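Local coordinates for protein nicotinamide-nucleotide adenylyltransferase NadR family / Ribosylnicotinamide kinase (Lactococcus lactis subsp. cremoris, PDB 6GYE) that binds nicotinamide riboside and probably phosphorylates it as a ribosylnicotinamide kinase, and may also act as a nicotinamide-nucleotide adenylyltransferase in NAD+ synthesis, at residues R199-R202 / P207-E210; Q253-L258 / T370-E375. One frame throughout, in Å; residues are numbered along the deposited sequence.

Contact 1: residues R199-R202 / P207-E210; sequences RLAR and PFSE
Ala-201 and Phe-208 make the apolar part of this contact, in which the last turn of helix 193-203 meets the chain that follows it. The methyl CB of Ala-201 points at the loop and lies 3.6 Å from CD1 of the Phe-208 ring. It also touches the first side-chain carbon, with CB of Ala-201 3.8 Å from CB of Phe-208. The methyl approaches the ring obliquely. Phe-208 holds CG between its backbone N and carbonyl carbon (chi1 60°), and this swings the ring back over the helix. The backbone of Pro-207 adds a looser touch, its O 4.1 Å from CB of Ala-201.

The second kind of contact is between a guanidinium and a ring edge. The Arg-202 chain is extended from CG to NE and crosses the Phe-208 side chain at a slant. NH2 of Arg-202 lies 4.0 Å from CZ of Phe-208. The two planes stand 86° apart, and CZ sits over one guanidinium face, toward its rim. The ring thus offers its edge, not its face, to the charge. The carboxylate of Glu-210 also reaches the ring edge, with OE2 near the ring plane. Its charge is paired with Arg-198 in a salt bridge.

No hydrogen bond joins the two segments. This is local packing in a P-loop NTPase-type domain, on the helix that follows a probable Walker A loop. The loop 207-210 is tied to strand 255-259, where Pro-207 and Ser-209 make backbone hydrogen bonds with Phe-257. Phe-208 also packs on Val-197, while Leu-200 faces helix 358-370 and Ser-209 touches helix 229-247.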
ATOM      1  N   ARG A 199     -18.644 -14.367  -2.776  1.00 40.88           N
ATOM      2  CA  ARG A 199     -18.308 -15.407  -3.742  1.00 43.27           C
ATOM      3  C   ARG A 199     -17.055 -15.031  -4.531  1.00 47.58           C
ATOM      4  O   ARG A 199     -16.169 -15.875  -4.733  1.00 50.47           O
ATOM      5  CB  ARG A 199     -19.490 -15.679  -4.665  1.00 49.16           C
ATOM      6  CG  ARG A 199     -20.686 -16.147  -3.872  1.00 60.63           C
ATOM      7  CD  ARG A 199     -21.288 -17.415  -4.350  1.00 62.49           C
ATOM      8  NE  ARG A 199     -22.440 -17.232  -5.220  1.00 75.42           N
ATOM      9  CZ  ARG A 199     -23.647 -17.726  -4.963  1.00 72.64           C
ATOM     10  NH1 ARG A 199     -23.862 -18.429  -3.853  1.00 66.83           N
ATOM     11  NH2 ARG A 199     -24.630 -17.535  -5.830  1.00 67.68           N
ATOM     12  N   LEU A 200     -16.938 -13.770  -4.963  1.00 44.91           N
ATOM     13  CA  LEU A 200     -15.723 -13.374  -5.681  1.00 43.48           C
ATOM     14  C   LEU A 200     -14.486 -13.573  -4.809  1.00 45.10           C
ATOM     15  O   LEU A 200     -13.523 -14.217  -5.229  1.00 49.78           O
ATOM     16  CB  LEU A 200     -15.818 -11.924  -6.161  1.00 42.23           C
ATOM     17  CG  LEU A 200     -16.840 -11.599  -7.256  1.00 46.82           C
ATOM     18  CD1 LEU A 200     -16.930 -10.095  -7.449  1.00 45.01           C
ATOM     19  CD2 LEU A 200     -16.498 -12.291  -8.577  1.00 41.27           C
ATOM     20  N   ALA A 201     -14.513 -13.048  -3.575  1.00 40.69           N
ATOM     21  CA  ALA A 201     -13.365 -13.157  -2.669  1.00 41.58           C
ATOM     22  C   ALA A 201     -13.055 -14.610  -2.331  1.00 43.62           C
ATOM     23  O   ALA A 201     -11.900 -15.051  -2.404  1.00 46.71           O
ATOM     24  CB  ALA A 201     -13.621 -12.367  -1.377  1.00 40.36           C
ATOM     25  N   ARG A 202     -14.079 -15.374  -1.952  1.00 41.57           N
ATOM     26  CA  ARG A 202     -13.808 -16.753  -1.569  1.00 43.51           C
ATOM     27  C   ARG A 202     -13.290 -17.559  -2.755  1.00 45.93           C
ATOM     28  O   ARG A 202     -12.543 -18.522  -2.563  1.00 54.46           O
ATOM     29  CB  ARG A 202     -15.054 -17.381  -0.932  1.00 41.06           C
ATOM     30  CG  ARG A 202     -15.256 -16.895   0.521  1.00 45.43           C
ATOM     31  CD  ARG A 202     -16.664 -17.107   1.044  1.00 51.04           C
ATOM     32  NE  ARG A 202     -16.756 -16.736   2.453  1.00 63.87           N
ATOM     33  CZ  ARG A 202     -17.887 -16.498   3.109  1.00 62.99           C
ATOM     34  NH1 ARG A 202     -19.072 -16.574   2.502  1.00 54.63           N
ATOM     35  NH2 ARG A 202     -17.825 -16.184   4.392  1.00 70.82           N
ATOM     36  N   PRO A 207      -9.475 -11.706   1.187  1.00 40.24           N
ATOM     37  CA  PRO A 207     -10.316 -11.098   2.212  1.00 42.49           C
ATOM     38  C   PRO A 207     -11.303 -10.145   1.555  1.00 41.93           C
ATOM     39  O   PRO A 207     -11.115  -9.697   0.426  1.00 47.32           O
ATOM     40  CB  PRO A 207      -9.319 -10.346   3.113  1.00 38.99           C
ATOM     41  CG  PRO A 207      -8.175 -10.074   2.266  1.00 48.25           C
ATOM     42  CD  PRO A 207      -8.117 -11.133   1.190  1.00 44.76           C
ATOM     43  N   PHE A 208     -12.370  -9.847   2.287  1.00 46.23           N
ATOM     44  CA  PHE A 208     -13.378  -8.912   1.813  1.00 47.22           C
ATOM     45  C   PHE A 208     -13.922  -8.132   3.002  1.00 48.04           C
ATOM     46  O   PHE A 208     -13.881  -8.601   4.133  1.00 46.96           O
ATOM     47  CB  PHE A 208     -14.515  -9.641   1.087  1.00 41.38           C
ATOM     48  CG  PHE A 208     -15.236 -10.644   1.946  1.00 46.06           C
ATOM     49  CD1 PHE A 208     -14.804 -11.963   2.011  1.00 40.43           C
ATOM     50  CD2 PHE A 208     -16.339 -10.268   2.695  1.00 47.63           C
ATOM     51  CE1 PHE A 208     -15.475 -12.888   2.808  1.00 43.52           C
ATOM     52  CE2 PHE A 208     -17.007 -11.188   3.503  1.00 49.50           C
ATOM     53  CZ  PHE A 208     -16.580 -12.493   3.558  1.00 37.88           C
ATOM     54  N   SER A 209     -14.432  -6.940   2.742  1.00 43.11           N
ATOM     55  CA  SER A 209     -15.113  -6.171   3.767  1.00 46.31           C
ATOM     56  C   SER A 209     -16.622  -6.367   3.652  1.00 47.29           C
ATOM     57  O   SER A 209     -17.137  -6.840   2.637  1.00 49.51           O
ATOM     58  CB  SER A 209     -14.764  -4.688   3.638  1.00 46.52           C
ATOM     59  OG  SER A 209     -15.325  -4.185   2.443  1.00 47.60           O
ATOM     60  N   GLU A 210     -17.330  -5.935   4.691  1.00 48.11           N
ATOM     61  CA  GLU A 210     -18.786  -5.924   4.703  1.00 51.73           C
ATOM     62  C   GLU A 210     -19.268  -4.499   4.490  1.00 44.50           C
ATOM     63  O   GLU A 210     -18.498  -3.537   4.571  1.00 49.88           O
ATOM     64  CB  GLU A 210     -19.351  -6.457   6.031  1.00 49.71           C
ATOM     65  CG  GLU A 210     -18.994  -7.893   6.410  1.00 71.31           C
ATOM     66  CD  GLU A 210     -19.720  -8.957   5.585  1.00 89.34           C
ATOM     67  OE1 GLU A 210     -20.512  -8.606   4.681  1.00 93.14           O
ATOM     68  OE2 GLU A 210     -19.495 -10.161   5.849  1.00 94.79           O
TER

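Contact 2: residues Q253-L258 / T370-E375; sequences QGIVFL and TGVKIE. With NNR (Nicotinamide riboside), chain I; SO4 (sulfate ion), chain G.
An ST turn at the end of helix 358-370 meets the first residue of strand 255-259, an outermost strand of the parallel sheet in the P-loop NTPase-like domain. Ile-255 makes the contact with CD1, the end of its longer branch. CD1 of Ile-255 lies 3.4 Å from OG1 of Thr-370 and 3.6 Å from CB of Thr-370. CD1 of Ile-255 is also 4.1 Å from CB of Val-372. CG1 of Ile-255 is anti to the carbonyl carbon (chi1 -51°), with CD1 extended beyond it toward the turn.

OG1 of Thr-370 accepts a hydrogen bond from N of Val-372, 3.3 Å long and fairly straight at 164°. The same hydroxyl is hydrogen-bonded to the carbonyl of Val-366, one helical turn back. A valine here would probably leave the amide of Val-372 and the carbonyl of Val-366 without this partner, and free the turn to shift. Gly-371, with positive phi, carries the chain out of the helix. Beyond it, N of Lys-373 donates to O4 of a sulfate at 2.6 Å, an ion probably from the crystallisation liquor.

At the other end of the strand segment, CD1 of Leu-258 lies 3.3 Å from N7 of nicotinamide riboside. Val-256 pairs with strand 181-187 through its backbone. Phe-257 packs on Val-366 of helix 358-370, and Val-256 turns to helix 229-247.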
ATOM      1  N   GLN A 253      -3.694 -11.761   0.387  1.00 42.72           N
ATOM      2  CA  GLN A 253      -2.749 -12.459  -0.467  1.00 46.14           C
ATOM      3  C   GLN A 253      -2.389 -11.656  -1.703  1.00 51.90           C
ATOM      4  O   GLN A 253      -1.648 -12.154  -2.538  1.00 51.70           O
ATOM      5  CB  GLN A 253      -3.292 -13.837  -0.879  1.00 39.60           C
ATOM      6  CG  GLN A 253      -3.783 -14.640   0.293  1.00 44.88           C
ATOM      7  CD  GLN A 253      -3.970 -16.123   0.005  1.00 42.56           C
ATOM      8  OE1 GLN A 253      -3.604 -16.963   0.822  1.00 45.08           O
ATOM      9  NE2 GLN A 253      -4.554 -16.448  -1.138  1.00 46.73           N
ATOM     10  N   GLY A 254      -2.869 -10.418  -1.821  1.00 53.34           N
ATOM     11  CA  GLY A 254      -2.499  -9.570  -2.936  1.00 40.68           C
ATOM     12  C   GLY A 254      -3.687  -8.923  -3.614  1.00 46.18           C
ATOM     13  O   GLY A 254      -3.525  -7.989  -4.407  1.00 45.20           O
ATOM     14  N   ILE A 255      -4.895  -9.387  -3.284  1.00 48.26           N
ATOM     15  CA  ILE A 255      -6.133  -8.858  -3.847  1.00 47.25           C
ATOM     16  C   ILE A 255      -7.168  -8.792  -2.729  1.00 44.50           C
ATOM     17  O   ILE A 255      -7.360  -9.781  -2.015  1.00 44.47           O
ATOM     18  CB  ILE A 255      -6.645  -9.765  -4.991  1.00 46.81           C
ATOM     19  CG1 ILE A 255      -5.524 -10.035  -6.005  1.00 44.10           C
ATOM     20  CG2 ILE A 255      -7.888  -9.152  -5.658  1.00 41.32           C
ATOM     21  CD1 ILE A 255      -5.938 -10.858  -7.228  1.00 44.09           C
ATOM     22  N   VAL A 256      -7.869  -7.653  -2.593  1.00 45.25           N
ATOM     23  CA  VAL A 256      -8.953  -7.545  -1.617  1.00 51.70           C
ATOM     24  C   VAL A 256     -10.224  -7.035  -2.290  1.00 47.71           C
ATOM     25  O   VAL A 256     -10.181  -6.310  -3.288  1.00 48.55           O
ATOM     26  CB  VAL A 256      -8.592  -6.649  -0.407  1.00 53.76           C
ATOM     27  CG1 VAL A 256      -7.219  -7.022   0.132  1.00 54.89           C
ATOM     28  CG2 VAL A 256      -8.646  -5.205  -0.785  1.00 61.48           C
ATOM     29  N   PHE A 257     -11.365  -7.424  -1.732  1.00 43.91           N
ATOM     30  CA  PHE A 257     -12.674  -7.053  -2.254  1.00 43.21           C
ATOM     31  C   PHE A 257     -13.390  -6.177  -1.239  1.00 49.39           C
ATOM     32  O   PHE A 257     -13.423  -6.500  -0.048  1.00 45.89           O
ATOM     33  CB  PHE A 257     -13.508  -8.288  -2.587  1.00 44.08           C
ATOM     34  CG  PHE A 257     -12.985  -9.061  -3.761  1.00 42.81           C
ATOM     35  CD1 PHE A 257     -11.958  -9.996  -3.603  1.00 44.27           C
ATOM     36  CD2 PHE A 257     -13.506  -8.846  -5.025  1.00 41.87           C
ATOM     37  CE1 PHE A 257     -11.453 -10.708  -4.693  1.00 41.17           C
ATOM     38  CE2 PHE A 257     -13.019  -9.562  -6.131  1.00 43.70           C
ATOM     39  CZ  PHE A 257     -11.984 -10.496  -5.959  1.00 42.71           C
ATOM     40  N   LEU A 258     -13.923  -5.054  -1.703  1.00 42.78           N
ATOM     41  CA  LEU A 258     -14.560  -4.075  -0.833  1.00 46.45           C
ATOM     42  C   LEU A 258     -16.044  -3.972  -1.163  1.00 45.85           C
ATOM     43  O   LEU A 258     -16.411  -3.756  -2.322  1.00 49.08           O
ATOM     44  CB  LEU A 258     -13.888  -2.707  -0.977  1.00 43.52           C
ATOM     45  CG  LEU A 258     -12.390  -2.666  -0.667  1.00 48.56           C
ATOM     46  CD1 LEU A 258     -11.903  -1.217  -0.759  1.00 41.08           C
ATOM     47  CD2 LEU A 258     -12.077  -3.281   0.726  1.00 42.91           C
ATOM     48  N   THR A 370      -6.610  -8.127 -12.590  1.00 64.42           N
ATOM     49  CA  THR A 370      -5.611  -8.484 -11.597  1.00 59.17           C
ATOM     50  C   THR A 370      -4.626  -9.543 -12.046  1.00 57.88           C
ATOM     51  O   THR A 370      -3.588  -9.698 -11.395  1.00 63.84           O
ATOM     52  CB  THR A 370      -6.261  -8.997 -10.307  1.00 62.37           C
ATOM     53  OG1 THR A 370      -6.776 -10.320 -10.530  1.00 63.95           O
ATOM     54  CG2 THR A 370      -7.380  -8.040  -9.824  1.00 53.85           C
ATOM     55  N   GLY A 371      -4.949 -10.337 -13.053  1.00 54.02           N
ATOM     56  CA  GLY A 371      -4.038 -11.354 -13.522  1.00 49.46           C
ATOM     57  C   GLY A 371      -4.267 -12.715 -12.912  1.00 52.85           C
ATOM     58  O   GLY A 371      -3.621 -13.679 -13.330  1.00 51.83           O
ATOM     59  N   VAL A 372      -5.162 -12.827 -11.927  1.00 56.42           N
ATOM     60  CA  VAL A 372      -5.306 -14.088 -11.211  1.00 56.06           C
ATOM     61  C   VAL A 372      -5.956 -15.125 -12.120  1.00 50.94           C
ATOM     62  O   VAL A 372      -6.840 -14.811 -12.932  1.00 59.21           O
ATOM     63  CB  VAL A 372      -6.117 -13.880  -9.920  1.00 51.26           C
ATOM     64  CG1 VAL A 372      -7.557 -13.484 -10.236  1.00 56.88           C
ATOM     65  CG2 VAL A 372      -6.086 -15.119  -9.091  1.00 46.93           C
ATOM     66  N   LYS A 373      -5.517 -16.367 -12.001  1.00 55.20           N
ATOM     67  CA  LYS A 373      -6.059 -17.416 -12.855  1.00 53.89           C
ATOM     68  C   LYS A 373      -7.388 -17.902 -12.286  1.00 56.44           C
ATOM     69  O   LYS A 373      -7.559 -18.004 -11.069  1.00 58.59           O
ATOM     70  CB  LYS A 373      -5.078 -18.585 -12.982  1.00 51.34           C
ATOM     71  CG  LYS A 373      -5.661 -19.815 -13.707  1.00 68.28           C
ATOM     72  CD  LYS A 373      -4.609 -20.810 -14.165  1.00 78.57           C
ATOM     73  CE  LYS A 373      -5.230 -22.096 -14.750  1.00 92.45           C
ATOM     74  NZ  LYS A 373      -6.102 -21.879 -15.950  1.00 95.29           N
ATOM     75  N   ILE A 374      -8.320 -18.222 -13.177  1.00 51.96           N
ATOM     76  CA  ILE A 374      -9.652 -18.661 -12.805  1.00 48.49           C
ATOM     77  C   ILE A 374      -9.921 -19.944 -13.572  1.00 51.95           C
ATOM     78  O   ILE A 374      -9.799 -19.971 -14.798  1.00 50.70           O
ATOM     79  CB  ILE A 374     -10.729 -17.613 -13.147  1.00 44.80           C
ATOM     80  CG1 ILE A 374     -10.492 -16.314 -12.382  1.00 46.51           C
ATOM     81  CG2 ILE A 374     -12.115 -18.175 -12.770  1.00 45.75           C
ATOM     82  CD1 ILE A 374     -10.633 -16.474 -10.858  1.00 42.02           C
ATOM     83  N   GLU A 375     -10.421 -20.953 -12.883  1.00 52.66           N
ATOM     84  CA  GLU A 375     -10.647 -22.220 -13.544  1.00 48.81           C
ATOM     85  C   GLU A 375     -11.980 -22.207 -14.252  1.00 49.03           C
ATOM     86  O   GLU A 375     -12.944 -21.569 -13.815  1.00 58.54           O
ATOM     87  CB  GLU A 375     -10.633 -23.384 -12.552  1.00 49.13           C
ATOM     88  CG  GLU A 375      -9.292 -23.668 -11.918  1.00 81.05           C
ATOM     89  CD  GLU A 375      -8.306 -24.326 -12.878  1.00 85.75           C
ATOM     90  OE1 GLU A 375      -8.728 -24.848 -13.942  1.00 84.78           O
ATOM     91  OE2 GLU A 375      -7.100 -24.336 -12.548  1.00 88.80           O
TER
HETATM   92  O2R NNR I 407      -5.646   1.764   4.852  1.00123.74           O
HETATM   93  C2R NNR I 407      -5.242   2.180   3.541  1.00128.62           C
HETATM   94  C3R NNR I 407      -3.978   3.030   3.554  1.00136.46           C
HETATM   95  O3R NNR I 407      -3.467   3.243   4.877  1.00135.39           O
HETATM   96  C4R NNR I 407      -4.359   4.363   2.930  1.00135.26           C
HETATM   97  C5R NNR I 407      -3.525   4.650   1.688  1.00124.29           C
HETATM   98  O5R NNR I 407      -3.945   5.890   1.108  1.00117.82           O
HETATM   99  O4R NNR I 407      -5.743   4.307   2.578  1.00135.60           O
HETATM  100  C1R NNR I 407      -6.327   3.046   2.919  1.00125.15           C
HETATM  101  N1  NNR I 407      -6.845   2.398   1.713  1.00110.23           N
HETATM  102  C2  NNR I 407      -8.160   2.436   1.455  1.00 95.13           C
HETATM  103  C6  NNR I 407      -5.999   1.774   0.883  1.00107.57           C
HETATM  104  C5  NNR I 407      -6.464   1.150  -0.269  1.00 94.80           C
HETATM  105  C4  NNR I 407      -7.821   1.176  -0.559  1.00 85.89           C
HETATM  106  C3  NNR I 407      -8.677   1.829   0.317  1.00 92.92           C
HETATM  107  C7  NNR I 407     -10.149   1.878   0.038  1.00 99.30           C
HETATM  108  O7  NNR I 407     -10.928   2.041   0.963  1.00 82.61           O
HETATM  109  N7  NNR I 407     -10.570   1.742  -1.219  1.00101.54           N
HETATM  110  S   SO4 G 405      -2.475 -17.359  -9.510  1.00152.37           S
HETATM  111  O1  SO4 G 405      -1.511 -16.280  -9.295  1.00152.28           O
HETATM  112  O2  SO4 G 405      -3.210 -17.599  -8.272  1.00160.82           O
HETATM  113  O3  SO4 G 405      -1.765 -18.570  -9.913  1.00152.74           O
HETATM  114  O4  SO4 G 405      -3.417 -16.987 -10.558  1.00152.87           O

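In the fold
Both contacts border strand 255-259: contact 2 includes it, and the loop of contact 1 runs beside it. In contact 2 the strand itself meets the end of helix 358-370. The same helix also receives Leu-200, so helix 193-203 and the strand share it as a neighbour. Each contact is partly buried, with centres about 10 Å apart. Neither has a hydrogen bond across its segments. Contact 1 grades from a buried methyl packed on a ring to an exposed arginine at the ring edge. Contact 2 sets the end of a buried isoleucine against a partly exposed turn that carries its own hydrogen bond, and its strand leads on to the riboside pocket.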